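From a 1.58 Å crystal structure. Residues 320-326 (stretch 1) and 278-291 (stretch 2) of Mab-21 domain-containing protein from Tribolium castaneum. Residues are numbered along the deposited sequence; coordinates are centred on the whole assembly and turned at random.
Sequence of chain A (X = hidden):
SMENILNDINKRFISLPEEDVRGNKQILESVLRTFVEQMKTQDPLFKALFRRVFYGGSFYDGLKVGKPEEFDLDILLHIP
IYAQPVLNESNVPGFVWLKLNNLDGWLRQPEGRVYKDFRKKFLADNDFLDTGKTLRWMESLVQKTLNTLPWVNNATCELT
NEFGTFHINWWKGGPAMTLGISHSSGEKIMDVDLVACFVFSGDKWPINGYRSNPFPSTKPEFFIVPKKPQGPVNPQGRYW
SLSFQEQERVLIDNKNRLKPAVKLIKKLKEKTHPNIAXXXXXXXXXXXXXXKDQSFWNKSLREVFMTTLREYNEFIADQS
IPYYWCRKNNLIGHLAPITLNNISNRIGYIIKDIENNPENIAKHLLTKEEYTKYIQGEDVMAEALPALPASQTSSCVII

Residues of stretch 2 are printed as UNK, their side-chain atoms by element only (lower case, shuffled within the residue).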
ATOM      1  N   SER A 320      -3.366  19.728  10.288  1.00 24.92           N
ATOM      2  CA  SER A 320      -4.482  18.811  10.090  1.00 26.92           C
ATOM      3  C   SER A 320      -4.432  18.255   8.676  1.00 22.92           C
ATOM      4  O   SER A 320      -4.428  19.020   7.707  1.00 23.64           O
ATOM      5  CB  SER A 320      -5.818  19.512  10.341  1.00 31.79           C
ATOM      6  OG  SER A 320      -6.903  18.668   9.990  1.00 31.39           O
ATOM      7  N   ILE A 321      -4.372  16.931   8.564  1.00 21.53           N
ATOM      8  CA  ILE A 321      -4.580  16.239   7.297  1.00 20.73           C
ATOM      9  C   ILE A 321      -5.696  15.230   7.534  1.00 23.88           C
ATOM     10  O   ILE A 321      -5.431  14.114   8.009  1.00 22.23           O
ATOM     11  CB  ILE A 321      -3.301  15.555   6.790  1.00 19.77           C
ATOM     12  CG1 ILE A 321      -2.185  16.583   6.608  1.00 19.55           C
ATOM     13  CG2 ILE A 321      -3.577  14.824   5.477  1.00 21.37           C
ATOM     14  CD1 ILE A 321      -0.868  15.981   6.119  1.00 21.79           C
ATOM     15  N   PRO A 322      -6.948  15.586   7.262  1.00 21.74           N
ATOM     16  CA  PRO A 322      -8.045  14.640   7.495  1.00 23.72           C
ATOM     17  C   PRO A 322      -7.879  13.398   6.636  1.00 24.58           C
ATOM     18  O   PRO A 322      -7.554  13.482   5.448  1.00 22.41           O
ATOM     19  CB  PRO A 322      -9.295  15.437   7.102  1.00 24.20           C
ATOM     20  CG  PRO A 322      -8.884  16.871   7.197  1.00 26.07           C
ATOM     21  CD  PRO A 322      -7.433  16.901   6.808  1.00 24.05           C
ATOM     22  N   TYR A 323      -8.061  12.238   7.263  1.00 24.91           N
ATOM     23  CA  TYR A 323      -8.232  10.999   6.523  1.00 22.94           C
ATOM     24  C   TYR A 323      -9.285  11.218   5.444  1.00 19.60           C
ATOM     25  O   TYR A 323     -10.373  11.730   5.719  1.00 22.32           O
ATOM     26  CB  TYR A 323      -8.638   9.889   7.499  1.00 23.73           C
ATOM     27  CG  TYR A 323      -8.811   8.498   6.924  1.00 24.69           C
ATOM     28  CD1 TYR A 323      -7.937   7.989   5.971  1.00 24.15           C
ATOM     29  CD2 TYR A 323      -9.838   7.678   7.375  1.00 26.28           C
ATOM     30  CE1 TYR A 323      -8.101   6.707   5.467  1.00 25.51           C
ATOM     31  CE2 TYR A 323     -10.009   6.403   6.879  1.00 25.44           C
ATOM     32  CZ  TYR A 323      -9.141   5.921   5.929  1.00 29.04           C
ATOM     33  OH  TYR A 323      -9.325   4.641   5.443  1.00 28.61           O
ATOM     34  N   TYR A 324      -8.936  10.885   4.201  1.00 19.46           N
ATOM     35  CA  TYR A 324      -9.796  11.249   3.078  1.00 20.84           C
ATOM     36  C   TYR A 324     -11.159  10.574   3.163  1.00 21.85           C
ATOM     37  O   TYR A 324     -12.163  11.142   2.717  1.00 19.76           O
ATOM     38  CB  TYR A 324      -9.105  10.893   1.762  1.00 21.89           C
ATOM     39  CG  TYR A 324      -9.923  11.196   0.530  1.00 21.23           C
ATOM     40  CD1 TYR A 324     -10.108  12.506   0.099  1.00 16.53           C
ATOM     41  CD2 TYR A 324     -10.508  10.173  -0.206  1.00 20.15           C
ATOM     42  CE1 TYR A 324     -10.856  12.787  -1.034  1.00 17.00           C
ATOM     43  CE2 TYR A 324     -11.248  10.446  -1.340  1.00 21.36           C
ATOM     44  CZ  TYR A 324     -11.424  11.755  -1.744  1.00 19.06           C
ATOM     45  OH  TYR A 324     -12.168  12.029  -2.868  1.00 20.15           O
ATOM     46  N   TRP A 325     -11.214   9.376   3.739  1.00 21.57           N
ATOM     47  CA  TRP A 325     -12.437   8.588   3.775  1.00 22.76           C
ATOM     48  C   TRP A 325     -13.227   8.751   5.065  1.00 21.70           C
ATOM     49  O   TRP A 325     -14.403   8.377   5.101  1.00 22.27           O
ATOM     50  CB  TRP A 325     -12.098   7.109   3.556  1.00 21.35           C
ATOM     51  CG  TRP A 325     -11.373   6.898   2.269  1.00 19.78           C
ATOM     52  CD1 TRP A 325     -10.030   6.745   2.099  1.00 19.88           C
ATOM     53  CD2 TRP A 325     -11.953   6.855   0.960  1.00 17.19           C
ATOM     54  NE1 TRP A 325      -9.736   6.596   0.763  1.00 19.84           N
ATOM     55  CE2 TRP A 325     -10.901   6.658   0.043  1.00 20.04           C
ATOM     56  CE3 TRP A 325     -13.262   6.949   0.477  1.00 21.55           C
ATOM     57  CZ2 TRP A 325     -11.117   6.558  -1.335  1.00 18.74           C
ATOM     58  CZ3 TRP A 325     -13.476   6.849  -0.886  1.00 17.96           C
ATOM     59  CH2 TRP A 325     -12.407   6.660  -1.778  1.00 19.73           C
ATOM     60  N   CYS A 326     -12.619   9.295   6.117  1.00 24.68           N
ATOM     61  CA  CYS A 326     -13.309   9.489   7.394  1.00 25.52           C
ATOM     62  C   CYS A 326     -12.661  10.708   8.054  1.00 25.38           C
ATOM     63  O   CYS A 326     -11.631  10.591   8.721  1.00 29.18           O
ATOM     64  CB  CYS A 326     -13.210   8.246   8.264  1.00 27.50           C
ATOM     65  SG  CYS A 326     -14.238   8.258   9.747  1.00 34.32           S
ATOM     66  N   UNK A 278       4.470   8.871   4.112  1.00 19.74           N
ATOM     67  CA  UNK A 278       4.128   9.013   2.699  1.00 19.25           C
ATOM     68  C   UNK A 278       2.619   9.041   2.477  1.00 19.17           C
ATOM     69  O   UNK A 278       2.133   9.772   1.607  1.00 16.61           O
ATOM     70  o   UNK A 278       6.182   7.990   1.913  1.00 21.11           O
ATOM     71  c   UNK A 278       4.768   7.888   1.889  1.00 20.55           C
ATOM     72  N   UNK A 279       1.855   8.265   3.251  1.00 19.28           N
ATOM     73  CA  UNK A 279       0.409   8.253   3.035  1.00 18.18           C
ATOM     74  C   UNK A 279      -0.215   9.603   3.355  1.00 18.95           C
ATOM     75  O   UNK A 279      -1.282   9.930   2.821  1.00 18.44           O
ATOM     76  o   UNK A 279      -5.804   6.545   2.696  1.00 20.72           O
ATOM     77  c   UNK A 279      -2.159   6.493   2.310  1.00 20.30           C
ATOM     78  c   UNK A 279      -2.714   7.334   4.471  1.00 21.48           C
ATOM     79  c   UNK A 279      -4.063   7.181   4.188  1.00 17.79           C
ATOM     80  c   UNK A 279      -4.458   6.691   2.960  1.00 20.40           C
ATOM     81  c   UNK A 279      -3.512   6.340   2.016  1.00 20.60           C
ATOM     82  c   UNK A 279      -1.741   6.987   3.544  1.00 21.94           C
ATOM     83  c   UNK A 279      -0.263   7.154   3.861  1.00 18.78           C
ATOM     84  N   UNK A 280       0.424  10.394   4.221  1.00 18.19           N
ATOM     85  CA  UNK A 280      -0.103  11.723   4.509  1.00 19.29           C
ATOM     86  C   UNK A 280       0.021  12.627   3.290  1.00 17.67           C
ATOM     87  O   UNK A 280      -0.857  13.459   3.034  1.00 19.23           O
ATOM     88  c   UNK A 280      -0.196  10.388   7.107  1.00 22.81           C
ATOM     89  c   UNK A 280      -0.154   9.594   8.241  1.00 27.39           C
ATOM     90  o   UNK A 280       0.778   9.110  10.377  1.00 32.52           O
ATOM     91  c   UNK A 280       1.540  11.758   7.987  1.00 21.23           C
ATOM     92  c   UNK A 280       0.618  12.346   5.712  1.00 17.30           C
ATOM     93  c   UNK A 280       0.736   9.896   9.247  1.00 29.49           C
ATOM     94  c   UNK A 280       0.655  11.477   6.959  1.00 21.15           C
ATOM     95  c   UNK A 280       1.585  10.977   9.128  1.00 26.31           C
ATOM     96  N   UNK A 281       1.109  12.478   2.529  1.00 17.71           N
ATOM     97  CA  UNK A 281       1.253  13.226   1.282  1.00 18.78           C
ATOM     98  C   UNK A 281       0.252  12.729   0.248  1.00 15.93           C
ATOM     99  O   UNK A 281      -0.399  13.526  -0.439  1.00 17.22           O
ATOM    100  c   UNK A 281       2.699  13.129   0.767  1.00 14.82           C
ATOM    101  c   UNK A 281       2.818  13.734  -0.627  1.00 18.16           C
ATOM    102  c   UNK A 281       5.111  13.551   1.469  1.00 19.53           C
ATOM    103  c   UNK A 281       3.649  13.846   1.729  1.00 18.00           C
ATOM    104  N   UNK A 282       0.112  11.404   0.121  1.00 15.92           N
ATOM    105  CA  UNK A 282      -0.908  10.848  -0.767  1.00 15.79           C
ATOM    106  C   UNK A 282      -2.285  11.394  -0.416  1.00 18.50           C
ATOM    107  O   UNK A 282      -3.059  11.771  -1.305  1.00 15.28           O
ATOM    108  c   UNK A 282      -0.901   9.319  -0.679  1.00 15.55           C
ATOM    109  c   UNK A 282      -2.659   6.417  -2.558  1.00 20.26           C
ATOM    110  c   UNK A 282      -1.881   7.132  -1.457  1.00 17.11           C
ATOM    111  n   UNK A 282      -2.964   5.006  -2.182  1.00 17.06           N
ATOM    112  c   UNK A 282      -1.743   8.622  -1.748  1.00 15.87           C
ATOM    113  N   UNK A 283      -2.592  11.474   0.884  1.00 17.81           N
ATOM    114  CA  UNK A 283      -3.889  11.973   1.329  1.00 16.84           C
ATOM    115  C   UNK A 283      -4.092  13.428   0.929  1.00 20.70           C
ATOM    116  O   UNK A 283      -5.187  13.815   0.502  1.00 16.76           O
ATOM    117  c   UNK A 283      -4.020  11.810   2.845  1.00 18.39           C
ATOM    118  o   UNK A 283      -3.990  10.415   3.184  1.00 20.41           O
ATOM    119  c   UNK A 283      -5.327  12.417   3.340  1.00 18.88           C
ATOM    120  N   UNK A 284      -3.055  14.258   1.076  1.00 18.40           N
ATOM    121  CA  UNK A 284      -3.157  15.646   0.635  1.00 16.32           C
ATOM    122  C   UNK A 284      -3.530  15.709  -0.843  1.00 16.25           C
ATOM    123  O   UNK A 284      -4.388  16.502  -1.249  1.00 17.79           O
ATOM    124  c   UNK A 284      -1.715  16.655   2.426  1.00 18.08           C
ATOM    125  c   UNK A 284      -1.847  16.400   0.930  1.00 18.38           C
ATOM    126  c   UNK A 284      -1.790  17.711   0.167  1.00 18.59           C
ATOM    127  N   UNK A 285      -2.928  14.846  -1.665  1.00 18.24           N
ATOM    128  CA  UNK A 285      -3.248  14.867  -3.092  1.00 16.69           C
ATOM    129  C   UNK A 285      -4.667  14.378  -3.374  1.00 16.32           C
ATOM    130  O   UNK A 285      -5.306  14.877  -4.306  1.00 17.39           O
ATOM    131  c   UNK A 285      -0.954  15.391  -5.598  1.00 18.98           C
ATOM    132  c   UNK A 285       0.137  16.150  -5.990  1.00 17.58           C
ATOM    133  c   UNK A 285      -1.029  14.862  -4.314  1.00 17.04           C
ATOM    134  c   UNK A 285      -2.221  14.055  -3.886  1.00 16.92           C
ATOM    135  c   UNK A 285       1.092  15.882  -3.801  1.00 17.65           C
ATOM    136  c   UNK A 285      -0.002  15.125  -3.419  1.00 17.97           C
ATOM    137  c   UNK A 285       1.163  16.397  -5.089  1.00 21.00           C
ATOM    138  N   UNK A 286      -5.187  13.429  -2.586  1.00 18.53           N
ATOM    139  CA  UNK A 286      -6.598  13.066  -2.720  1.00 17.07           C
ATOM    140  C   UNK A 286      -7.498  14.271  -2.474  1.00 20.54           C
ATOM    141  O   UNK A 286      -8.466  14.493  -3.209  1.00 19.48           O
ATOM    142  c   UNK A 286      -6.655  10.016  -3.375  1.00 19.39           C
ATOM    143  c   UNK A 286      -6.720   9.586  -0.913  1.00 20.48           C
ATOM    144  c   UNK A 286      -6.955  11.925  -1.763  1.00 17.03           C
ATOM    145  c   UNK A 286      -6.299  10.564  -1.994  1.00 19.18           C
ATOM    146  N   UNK A 287      -7.187  15.070  -1.448  1.00 17.70           N
ATOM    147  CA  UNK A 287      -7.948  16.292  -1.210  1.00 20.20           C
ATOM    148  C   UNK A 287      -7.789  17.280  -2.356  1.00 19.15           C
ATOM    149  O   UNK A 287      -8.762  17.924  -2.764  1.00 21.86           O
ATOM    150  n   UNK A 287      -9.243  15.895   1.611  1.00 21.49           N
ATOM    151  c   UNK A 287      -7.191  15.576   2.291  1.00 17.86           C
ATOM    152  c   UNK A 287      -7.923  16.157   1.312  1.00 18.08           C
ATOM    153  c   UNK A 287      -7.514  16.934   0.107  1.00 19.72           C
ATOM    154  n   UNK A 287      -8.077  14.988   3.162  1.00 20.80           N
ATOM    155  c   UNK A 287      -9.307  15.193   2.728  1.00 21.29           C
ATOM    156  N   UNK A 288      -6.569  17.420  -2.884  1.00 17.63           N
ATOM    157  CA  UNK A 288      -6.343  18.339  -3.999  1.00 19.64           C
ATOM    158  C   UNK A 288      -7.107  17.883  -5.240  1.00 18.94           C
ATOM    159  O   UNK A 288      -7.673  18.707  -5.971  1.00 21.16           O
ATOM    160  c   UNK A 288      -4.603  19.298  -5.548  1.00 17.52           C
ATOM    161  c   UNK A 288      -4.835  18.486  -4.278  1.00 19.00           C
ATOM    162  c   UNK A 288      -2.656  19.298  -3.279  1.00 22.53           C
ATOM    163  c   UNK A 288      -4.140  19.159  -3.097  1.00 22.14           C
ATOM    164  N   UNK A 289      -7.139  16.570  -5.495  1.00 20.11           N
ATOM    165  CA  UNK A 289      -7.940  16.046  -6.601  1.00 18.88           C
ATOM    166  C   UNK A 289      -9.396  16.467  -6.453  1.00 21.79           C
ATOM    167  O   UNK A 289     -10.050  16.857  -7.428  1.00 20.12           O
ATOM    168  c   UNK A 289      -6.164  12.625  -7.044  1.00 23.81           C
ATOM    169  c   UNK A 289      -8.944  13.925  -7.537  1.00 20.50           C
ATOM    170  c   UNK A 289      -6.458  14.101  -7.243  1.00 21.57           C
ATOM    171  c   UNK A 289      -7.815  14.512  -6.684  1.00 20.52           C
ATOM    172  N   UNK A 290      -9.929  16.381  -5.233  1.00 19.51           N
ATOM    173  CA  UNK A 290     -11.326  16.739  -5.006  1.00 21.00           C
ATOM    174  C   UNK A 290     -11.553  18.232  -5.216  1.00 24.74           C
ATOM    175  O   UNK A 290     -12.600  18.642  -5.730  1.00 25.61           O
ATOM    176  o   UNK A 290     -15.409  16.692  -3.852  1.00 36.39           O
ATOM    177  c   UNK A 290     -13.126  16.805  -3.162  1.00 27.61           C
ATOM    178  o   UNK A 290     -14.043  15.217  -4.718  1.00 32.22           O
ATOM    179  c   UNK A 290     -11.744  16.318  -3.593  1.00 23.79           C
ATOM    180  c   UNK A 290     -14.270  16.193  -3.971  1.00 29.24           C
ATOM    181  N   UNK A 291     -10.569  19.053  -4.847  1.00 26.04           N
ATOM    182  CA  UNK A 291     -10.719  20.503  -4.905  1.00 26.54           C
ATOM    183  C   UNK A 291     -10.532  21.046  -6.316  1.00 30.61           C
ATOM    184  O   UNK A 291     -11.224  21.987  -6.715  1.00 34.10           O
ATOM    185  c   UNK A 291      -9.866  22.671  -3.866  1.00 42.27           C
ATOM    186  o   UNK A 291     -11.643  22.647  -2.263  1.00 48.30           O
ATOM    187  c   UNK A 291      -9.717  21.164  -3.960  1.00 30.37           C
ATOM    188  n   UNK A 291     -11.936  23.902  -4.102  1.00 55.67           N
ATOM    189  c   UNK A 291     -11.228  23.077  -3.340  1.00 50.50           C
TER
HETATM  190  O   HOH W   1      -6.513   9.375   3.349  1.00 20.15           O
HETATM  191  O   HOH W   2     -10.191  12.779  -4.643  1.00 21.51           O

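Stretch 2 is a single helix, and the irregular segment 320-326 packs against it. Position 278 carries one carbon and then one oxygen, out of reach of stretch 1; it is S278. At 279 a carbon leads to a six-carbon ring bearing an oxygen, which lies 3.6 Å from Y323 CE1 at the edge of that ring: Y279. Position 280 has the same atom set, but its ring leads away, leaving its CB 3.9 Å from I321 CD1; it is Y280.

Position 281 has four carbons forked at the first, one arm two carbons long, and points away: I281. At 282 four carbons in a row end in nitrogen, the mark of a lysine, K282, also without contact. Position 283 bears one oxygen and one carbon on its CB, and the carbon approaches I321 CG2 to 3.7 Å. This is T283, whose OG1 donates to Y279 O (2.8 Å), one turn back.

Three carbons, branched at the first, make 284 a valine; CG2 of V284 packs 3.8 Å from I321 CD1. The unsubstituted six-carbon ring at 285 is F285, distant from stretch 1. Position 286 has four carbons forked at the second, and its CB sits over one face of the Y324 ring, 3.9 Å from the centroid: L286, in a CH-pi contact. At 287 a five-membered ring of three carbons and two nitrogens identifies H287. Its NE2 donates a nearly straight hydrogen bond to P322 O (2.8 Å, 174°), while the edge of Y324 meets its face, with the planes at 67°.

Positions 288 and 289 each have four carbons forked at the first with one longer arm, so they are I288 and I289; neither makes contact. Position 290 has three carbons, the third carrying two oxygens, one of them 4.1 Å from Y324 OH; it is E290. At 291 the third carbon carries one oxygen and one nitrogen: Q291, beyond reach.

The contact combines apolar packing with polar fastening. I321 lies against Y280, T283 and V284, whereas Y324 reaches along the helix to L286, H287 and E290. Between these two side chains, the H287 bond ties down the P322 carbonyl. Two waters complete the fit: water 1 accepts from Y324 N (3.0 Å) and donates to Y279 OH (3.0 Å) and T283 OG1 (2.7 Å), and water 2 joins Y324 OH (2.8 Å) to L286 O (2.8 Å). The loop is thus held through its backbone as well as its side chains.

Stretch 2 (278-291) SYYIKTVFLHIIEQ
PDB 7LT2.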